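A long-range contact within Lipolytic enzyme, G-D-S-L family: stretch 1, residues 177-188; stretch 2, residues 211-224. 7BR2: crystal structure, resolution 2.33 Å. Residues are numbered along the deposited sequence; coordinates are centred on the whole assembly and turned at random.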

ATOM      1  N   PHE A 177     -11.241  13.184   0.738  1.00 47.70           N
ATOM      2  CA  PHE A 177      -9.970  13.562   1.337  1.00 37.73           C
ATOM      3  C   PHE A 177      -9.599  12.549   2.409  1.00 41.85           C
ATOM      4  O   PHE A 177     -10.447  12.139   3.207  1.00 47.32           O
ATOM      5  CB  PHE A 177     -10.030  14.973   1.959  1.00 40.18           C
ATOM      6  CG  PHE A 177      -8.779  15.356   2.719  1.00 47.29           C
ATOM      7  CD1 PHE A 177      -8.614  15.018   4.065  1.00 44.47           C
ATOM      8  CD2 PHE A 177      -7.753  16.050   2.081  1.00 45.30           C
ATOM      9  CE1 PHE A 177      -7.451  15.356   4.756  1.00 38.15           C
ATOM     10  CE2 PHE A 177      -6.585  16.402   2.768  1.00 42.30           C
ATOM     11  CZ  PHE A 177      -6.438  16.054   4.109  1.00 43.36           C
ATOM     12  N   THR A 178      -8.318  12.183   2.442  1.00 43.23           N
ATOM     13  CA  THR A 178      -7.745  11.423   3.541  1.00 36.86           C
ATOM     14  C   THR A 178      -6.319  11.913   3.754  1.00 37.64           C
ATOM     15  O   THR A 178      -5.701  12.481   2.853  1.00 39.89           O
ATOM     16  CB  THR A 178      -7.770   9.922   3.270  1.00 34.08           C
ATOM     17  OG1 THR A 178      -7.309   9.229   4.432  1.00 45.78           O
ATOM     18  CG2 THR A 178      -6.872   9.577   2.093  1.00 39.98           C
ATOM     19  N   ASP A 179      -5.798  11.706   4.960  1.00 40.98           N
ATOM     20  CA  ASP A 179      -4.510  12.271   5.338  1.00 36.53           C
ATOM     21  C   ASP A 179      -3.637  11.200   5.967  1.00 39.34           C
ATOM     22  O   ASP A 179      -4.094  10.462   6.847  1.00 40.02           O
ATOM     23  CB  ASP A 179      -4.688  13.447   6.300  1.00 37.62           C
ATOM     24  CG  ASP A 179      -3.367  14.089   6.688  1.00 45.90           C
ATOM     25  OD1 ASP A 179      -2.413  14.063   5.867  1.00 45.80           O
ATOM     26  OD2 ASP A 179      -3.280  14.618   7.820  1.00 42.38           O
ATOM     27  N   TRP A 180      -2.399  11.085   5.483  1.00 36.95           N
ATOM     28  CA  TRP A 180      -1.413  10.241   6.148  1.00 39.16           C
ATOM     29  C   TRP A 180      -0.591  11.000   7.179  1.00 37.05           C
ATOM     30  O   TRP A 180       0.010  10.378   8.053  1.00 36.14           O
ATOM     31  CB  TRP A 180      -0.442   9.615   5.130  1.00 39.03           C
ATOM     32  CG  TRP A 180      -0.953   8.458   4.286  1.00 40.95           C
ATOM     33  CD1 TRP A 180      -1.553   7.304   4.729  1.00 41.13           C
ATOM     34  CD2 TRP A 180      -0.846   8.330   2.864  1.00 37.32           C
ATOM     35  NE1 TRP A 180      -1.847   6.487   3.662  1.00 41.36           N
ATOM     36  CE2 TRP A 180      -1.422   7.093   2.507  1.00 35.53           C
ATOM     37  CE3 TRP A 180      -0.327   9.152   1.853  1.00 34.52           C
ATOM     38  CZ2 TRP A 180      -1.488   6.653   1.183  1.00 33.66           C
ATOM     39  CZ3 TRP A 180      -0.404   8.714   0.533  1.00 34.23           C
ATOM     40  CH2 TRP A 180      -0.980   7.477   0.214  1.00 33.00           C
ATOM     41  N   ASN A 181      -0.534  12.324   7.073  1.00 41.84           N
ATOM     42  CA  ASN A 181       0.450  13.098   7.824  1.00 43.87           C
ATOM     43  C   ASN A 181       0.155  13.061   9.323  1.00 41.03           C
ATOM     44  O   ASN A 181       1.000  12.645  10.125  1.00 40.15           O
ATOM     45  CB  ASN A 181       0.470  14.535   7.295  1.00 40.46           C
ATOM     46  CG  ASN A 181       1.759  15.251   7.615  1.00 48.50           C
ATOM     47  OD1 ASN A 181       2.052  15.534   8.773  1.00 52.43           O
ATOM     48  ND2 ASN A 181       2.548  15.539   6.582  1.00 42.59           N
ATOM     49  N   ALA A 182      -1.055  13.472   9.714  1.00 42.11           N
ATOM     50  CA  ALA A 182      -1.411  13.482  11.133  1.00 46.48           C
ATOM     51  C   ALA A 182      -1.333  12.103  11.769  1.00 40.27           C
ATOM     52  O   ALA A 182      -0.634  11.962  12.788  1.00 45.72           O
ATOM     53  CB  ALA A 182      -2.804  14.099  11.319  1.00 42.68           C
ATOM     54  N   PRO A 183      -1.985  11.058  11.248  1.00 42.47           N
ATOM     55  CA  PRO A 183      -1.896   9.760  11.938  1.00 42.82           C
ATOM     56  C   PRO A 183      -0.484   9.215  12.005  1.00 44.32           C
ATOM     57  O   PRO A 183      -0.106   8.580  13.002  1.00 56.24           O
ATOM     58  CB  PRO A 183      -2.813   8.845  11.110  1.00 43.65           C
ATOM     59  CG  PRO A 183      -3.586   9.743  10.208  1.00 41.75           C
ATOM     60  CD  PRO A 183      -2.804  10.981  10.023  1.00 37.15           C
ATOM     61  N   MET A 184       0.327   9.465  10.988  1.00 39.61           N
ATOM     62  CA  MET A 184       1.676   8.926  11.012  1.00 43.49           C
ATOM     63  C   MET A 184       2.557   9.704  11.977  1.00 42.37           C
ATOM     64  O   MET A 184       3.428   9.124  12.627  1.00 41.85           O
ATOM     65  CB  MET A 184       2.262   8.917   9.603  1.00 38.74           C
ATOM     66  CG  MET A 184       1.708   7.797   8.735  1.00 45.30           C
ATOM     67  SD  MET A 184       2.375   7.843   7.062  1.00 38.38           S
ATOM     68  CE  MET A 184       3.950   7.016   7.345  1.00 27.06           C
ATOM     69  N   VAL A 185       2.360  11.022  12.076  1.00 44.82           N
ATOM     70  CA  VAL A 185       3.046  11.787  13.115  1.00 46.82           C
ATOM     71  C   VAL A 185       2.672  11.248  14.487  1.00 47.05           C
ATOM     72  O   VAL A 185       3.535  11.056  15.350  1.00 47.57           O
ATOM     73  CB  VAL A 185       2.711  13.285  12.990  1.00 47.29           C
ATOM     74  CG1 VAL A 185       3.242  14.038  14.196  1.00 51.57           C
ATOM     75  CG2 VAL A 185       3.316  13.860  11.733  1.00 49.53           C
ATOM     76  N   ALA A 186       1.384  10.948  14.687  1.00 42.15           N
ATOM     77  CA  ALA A 186       0.927  10.437  15.976  1.00 44.05           C
ATOM     78  C   ALA A 186       1.594   9.107  16.305  1.00 50.38           C
ATOM     79  O   ALA A 186       2.082   8.899  17.429  1.00 52.56           O
ATOM     80  CB  ALA A 186      -0.595  10.296  15.971  1.00 34.66           C
ATOM     81  N   ILE A 187       1.631   8.193  15.330  1.00 45.11           N
ATOM     82  CA  ILE A 187       2.295   6.911  15.554  1.00 46.14           C
ATOM     83  C   ILE A 187       3.776   7.125  15.828  1.00 44.21           C
ATOM     84  O   ILE A 187       4.385   6.415  16.642  1.00 50.71           O
ATOM     85  CB  ILE A 187       2.083   5.974  14.351  1.00 49.74           C
ATOM     86  CG1 ILE A 187       0.612   5.609  14.205  1.00 44.12           C
ATOM     87  CG2 ILE A 187       2.941   4.715  14.495  1.00 43.71           C
ATOM     88  CD1 ILE A 187       0.218   5.276  12.775  1.00 49.12           C
ATOM     89  N   ASN A 188       4.389   8.071  15.116  1.00 43.53           N
ATOM     90  CA  ASN A 188       5.791   8.386  15.354  1.00 48.79           C
ATOM     91  C   ASN A 188       6.009   8.811  16.801  1.00 51.45           C
ATOM     92  O   ASN A 188       6.944   8.343  17.455  1.00 49.76           O
ATOM     93  CB  ASN A 188       6.269   9.462  14.376  1.00 43.34           C
ATOM     94  CG  ASN A 188       6.662   8.886  13.016  1.00 44.77           C
ATOM     95  OD1 ASN A 188       6.895   7.686  12.877  1.00 49.61           O
ATOM     96  ND2 ASN A 188       6.733   9.746  12.010  1.00 37.18           N
ATOM     97  N   ASP A 211       7.602  -1.151   6.410  1.00 35.41           N
ATOM     98  CA  ASP A 211       6.656  -1.000   7.511  1.00 36.52           C
ATOM     99  C   ASP A 211       5.864   0.291   7.376  1.00 35.86           C
ATOM    100  O   ASP A 211       4.642   0.305   7.581  1.00 35.84           O
ATOM    101  CB  ASP A 211       7.390  -1.045   8.856  1.00 38.29           C
ATOM    102  CG  ASP A 211       8.481   0.018   8.977  1.00 38.92           C
ATOM    103  OD1 ASP A 211       9.251   0.225   8.004  1.00 39.14           O
ATOM    104  OD2 ASP A 211       8.528   0.694  10.022  1.00 35.42           O
ATOM    105  N   GLY A 212       6.542   1.391   7.036  1.00 36.17           N
ATOM    106  CA  GLY A 212       5.833   2.642   6.846  1.00 34.25           C
ATOM    107  C   GLY A 212       4.816   2.560   5.726  1.00 40.06           C
ATOM    108  O   GLY A 212       3.692   3.061   5.857  1.00 33.85           O
ATOM    109  N   HIS A 213       5.188   1.911   4.616  1.00 32.34           N
ATOM    110  CA  HIS A 213       4.254   1.761   3.506  1.00 32.11           C
ATOM    111  C   HIS A 213       3.097   0.849   3.881  1.00 31.31           C
ATOM    112  O   HIS A 213       1.966   1.071   3.434  1.00 30.76           O
ATOM    113  CB  HIS A 213       5.000   1.253   2.269  1.00 30.23           C
ATOM    114  CG  HIS A 213       5.726   2.338   1.545  1.00 27.81           C
ATOM    115  ND1 HIS A 213       5.095   3.194   0.667  1.00 33.22           N
ATOM    116  CD2 HIS A 213       7.004   2.771   1.638  1.00 27.95           C
ATOM    117  CE1 HIS A 213       5.962   4.090   0.229  1.00 29.04           C
ATOM    118  NE2 HIS A 213       7.129   3.852   0.798  1.00 29.73           N
ATOM    119  N   MET A 214       3.336  -0.144   4.737  1.00 29.43           N
ATOM    120  CA  MET A 214       2.225  -0.979   5.174  1.00 32.02           C
ATOM    121  C   MET A 214       1.310  -0.204   6.116  1.00 36.00           C
ATOM    122  O   MET A 214       0.088  -0.376   6.072  1.00 32.82           O
ATOM    123  CB  MET A 214       2.744  -2.258   5.824  1.00 29.89           C
ATOM    124  CG  MET A 214       1.675  -3.314   6.038  1.00 30.08           C
ATOM    125  SD  MET A 214       0.648  -3.636   4.582  1.00 31.80           S
ATOM    126  CE  MET A 214      -0.987  -3.509   5.296  1.00 32.61           C
ATOM    127  N   VAL A 215       1.873   0.681   6.943  1.00 34.81           N
ATOM    128  CA  VAL A 215       1.033   1.553   7.761  1.00 38.15           C
ATOM    129  C   VAL A 215       0.221   2.482   6.876  1.00 34.44           C
ATOM    130  O   VAL A 215      -0.960   2.740   7.135  1.00 38.64           O
ATOM    131  CB  VAL A 215       1.890   2.331   8.783  1.00 37.10           C
ATOM    132  CG1 VAL A 215       1.105   3.481   9.368  1.00 33.68           C
ATOM    133  CG2 VAL A 215       2.353   1.397   9.894  1.00 34.79           C
ATOM    134  N   MET A 216       0.838   2.998   5.817  1.00 32.98           N
ATOM    135  CA  MET A 216       0.112   3.858   4.890  1.00 36.26           C
ATOM    136  C   MET A 216      -1.032   3.098   4.229  1.00 38.85           C
ATOM    137  O   MET A 216      -2.143   3.628   4.074  1.00 40.49           O
ATOM    138  CB  MET A 216       1.066   4.414   3.833  1.00 30.13           C
ATOM    139  CG  MET A 216       2.013   5.455   4.371  1.00 29.69           C
ATOM    140  SD  MET A 216       3.369   5.863   3.243  1.00 36.85           S
ATOM    141  CE  MET A 216       2.517   6.932   2.076  1.00 34.22           C
ATOM    142  N   ALA A 217      -0.770   1.854   3.824  1.00 35.72           N
ATOM    143  CA  ALA A 217      -1.823   1.029   3.253  1.00 36.05           C
ATOM    144  C   ALA A 217      -2.927   0.805   4.268  1.00 33.13           C
ATOM    145  O   ALA A 217      -4.114   0.919   3.940  1.00 34.04           O
ATOM    146  CB  ALA A 217      -1.243  -0.297   2.765  1.00 27.93           C
ATOM    147  N   TYR A 218      -2.543   0.496   5.508  1.00 33.46           N
ATOM    148  CA  TYR A 218      -3.494   0.301   6.594  1.00 33.60           C
ATOM    149  C   TYR A 218      -4.393   1.517   6.743  1.00 33.76           C
ATOM    150  O   TYR A 218      -5.620   1.399   6.795  1.00 37.06           O
ATOM    151  CB  TYR A 218      -2.719   0.044   7.895  1.00 41.38           C
ATOM    152  CG  TYR A 218      -3.506   0.360   9.142  1.00 44.68           C
ATOM    153  CD1 TYR A 218      -4.474  -0.518   9.613  1.00 39.67           C
ATOM    154  CD2 TYR A 218      -3.326   1.567   9.812  1.00 41.86           C
ATOM    155  CE1 TYR A 218      -5.209  -0.225  10.735  1.00 46.12           C
ATOM    156  CE2 TYR A 218      -4.063   1.876  10.928  1.00 43.07           C
ATOM    157  CZ  TYR A 218      -5.003   0.977  11.394  1.00 48.22           C
ATOM    158  OH  TYR A 218      -5.743   1.287  12.515  1.00 43.44           O
ATOM    159  N   LEU A 219      -3.790   2.704   6.765  1.00 32.72           N
ATOM    160  CA  LEU A 219      -4.563   3.922   6.959  1.00 35.31           C
ATOM    161  C   LEU A 219      -5.492   4.192   5.784  1.00 39.77           C
ATOM    162  O   LEU A 219      -6.639   4.617   5.981  1.00 37.96           O
ATOM    163  CB  LEU A 219      -3.623   5.107   7.186  1.00 40.92           C
ATOM    164  CG  LEU A 219      -2.895   5.064   8.532  1.00 41.34           C
ATOM    165  CD1 LEU A 219      -1.751   6.072   8.584  1.00 33.25           C
ATOM    166  CD2 LEU A 219      -3.916   5.292   9.666  1.00 39.51           C
ATOM    167  N   PHE A 220      -5.027   3.947   4.551  1.00 39.12           N
ATOM    168  CA  PHE A 220      -5.901   4.178   3.404  1.00 32.68           C
ATOM    169  C   PHE A 220      -7.051   3.182   3.396  1.00 34.28           C
ATOM    170  O   PHE A 220      -8.191   3.539   3.073  1.00 36.20           O
ATOM    171  CB  PHE A 220      -5.101   4.104   2.099  1.00 33.37           C
ATOM    172  CG  PHE A 220      -5.865   4.558   0.888  1.00 25.21           C
ATOM    173  CD1 PHE A 220      -5.800   5.876   0.458  1.00 26.35           C
ATOM    174  CD2 PHE A 220      -6.648   3.669   0.176  1.00 29.23           C
ATOM    175  CE1 PHE A 220      -6.520   6.292  -0.657  1.00 29.81           C
ATOM    176  CE2 PHE A 220      -7.354   4.075  -0.944  1.00 28.78           C
ATOM    177  CZ  PHE A 220      -7.290   5.390  -1.361  1.00 27.48           C
ATOM    178  N   LEU A 221      -6.782   1.942   3.793  1.00 32.73           N
ATOM    179  CA  LEU A 221      -7.853   0.958   3.886  1.00 37.51           C
ATOM    180  C   LEU A 221      -8.839   1.322   4.990  1.00 36.88           C
ATOM    181  O   LEU A 221     -10.047   1.105   4.849  1.00 34.68           O
ATOM    182  CB  LEU A 221      -7.260  -0.428   4.141  1.00 35.43           C
ATOM    183  CG  LEU A 221      -6.431  -0.940   2.965  1.00 33.02           C
ATOM    184  CD1 LEU A 221      -5.655  -2.176   3.362  1.00 29.33           C
ATOM    185  CD2 LEU A 221      -7.344  -1.200   1.771  1.00 28.26           C
ATOM    186  N   LYS A 222      -8.348   1.900   6.087  1.00 41.47           N
ATOM    187  CA  LYS A 222      -9.255   2.351   7.141  1.00 42.59           C
ATOM    188  C   LYS A 222     -10.103   3.519   6.650  1.00 36.61           C
ATOM    189  O   LYS A 222     -11.305   3.587   6.935  1.00 37.08           O
ATOM    190  CB  LYS A 222      -8.467   2.690   8.418  1.00 43.48           C
ATOM    191  CG  LYS A 222      -9.283   3.351   9.551  1.00 54.07           C
ATOM    192  CD  LYS A 222      -8.598   3.207  10.931  1.00 48.98           C
ATOM    193  CE  LYS A 222      -7.944   4.521  11.302  1.00 47.97           C
ATOM    194  NZ  LYS A 222      -7.250   4.501  12.608  1.00 56.07           N
ATOM    195  N   ALA A 223      -9.512   4.416   5.865  1.00 34.83           N
ATOM    196  CA  ALA A 223     -10.283   5.486   5.245  1.00 36.53           C
ATOM    197  C   ALA A 223     -11.307   4.959   4.250  1.00 37.25           C
ATOM    198  O   ALA A 223     -12.267   5.667   3.928  1.00 42.13           O
ATOM    199  CB  ALA A 223      -9.348   6.484   4.557  1.00 35.90           C
ATOM    200  N   GLN A 224     -11.128   3.748   3.741  1.00 38.91           N
ATOM    201  CA  GLN A 224     -12.133   3.134   2.881  1.00 42.53           C
ATOM    202  C   GLN A 224     -13.125   2.274   3.664  1.00 46.41           C
ATOM    203  O   GLN A 224     -13.933   1.558   3.054  1.00 38.08           O
ATOM    204  CB  GLN A 224     -11.458   2.311   1.777  1.00 39.84           C
ATOM    205  CG  GLN A 224     -10.652   3.158   0.785  1.00 36.95           C
ATOM    206  CD  GLN A 224     -10.244   2.375  -0.464  1.00 38.68           C
ATOM    207  OE1 GLN A 224      -9.650   1.301  -0.363  1.00 34.89           O
ATOM    208  NE2 GLN A 224     -10.533   2.925  -1.642  1.00 35.40           N
TER

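Contact between a strand-turn-helix segment (177-188) and the helix 211-223 of the lipolytic enzyme. The two helices run at 130° to each other, their axes no closer than 10.9 Å, and apolar side chains fill the gap; 536 Å² of surface is buried, counting both sides. Trp-180, in the turn between strand and helix, is the centrepiece. Its CA-to-CB bond points toward the second helix, and chi1 of -75° (m) with chi2 of -52° sets the indole across that helix, its ring normal close to the helix axis, so that its one polar atom meets a backbone carbonyl: Trp-180 NE1 donates to Met-216 O at 2.9 Å, with an N-H...O angle of 148°. The same carbonyl accepts the helical bond from Phe-220 N, 2.9 Å from Met-216 O, so the indole adds a second donor without breaking the helix. Met-216 covers one face of the indole. Its CB points sideways, and the m, t, p rotamer carries the chain along the ring until its methyl, CE, sits 3.6 Å from the centroid of the six-membered ring of Trp-180, only 11° off the normal, a CH-pi contact. An unbranched, flexible methionine suits this place because it can follow a flat surface. Leu-219 meets the edge of the indole, its CB 3.9 Å from Trp-180 CD1. With chi1 m and chi2 t, Leu-219 also places CD1 3.9 Å from both Pro-183 CB and Met-184 CG, so one branched side chain packs its CB against the indole edge and its CD1 against the first helix. Met-184 repeats the m, t, p conformation of Met-216. Its CB points sideways, but its end comes nearer to the second helix: Met-184 SD lies 3.6 Å from Met-216 CG, while Met-184 CE reaches Gly-212 O at 4.2 Å. Gly-212 has no side chain; an ideal CB there would stand 4.4 Å from Met-184 CE. One turn further along the first helix, Ile-187, with chi1 m and chi2 t, extends CD1 to within 4.0 Å of Val-215 CG1. At the strand end, Thr-178 (chi1 t) points toward the helix, with OG1 3.4 Å from Ala-223 CB and CG2 4.2 Å from Phe-220 CD1; the small alanine lets the strand come close, the two CA atoms of Thr-178 and Ala-223 being 6.7 Å apart. Asp-179 points away and instead caps the first helix, OD1 accepting from Asn-181 N at 2.8 Å and OD2 from Ala-182 N at 3.1 Å, which braces the turn that carries Trp-180.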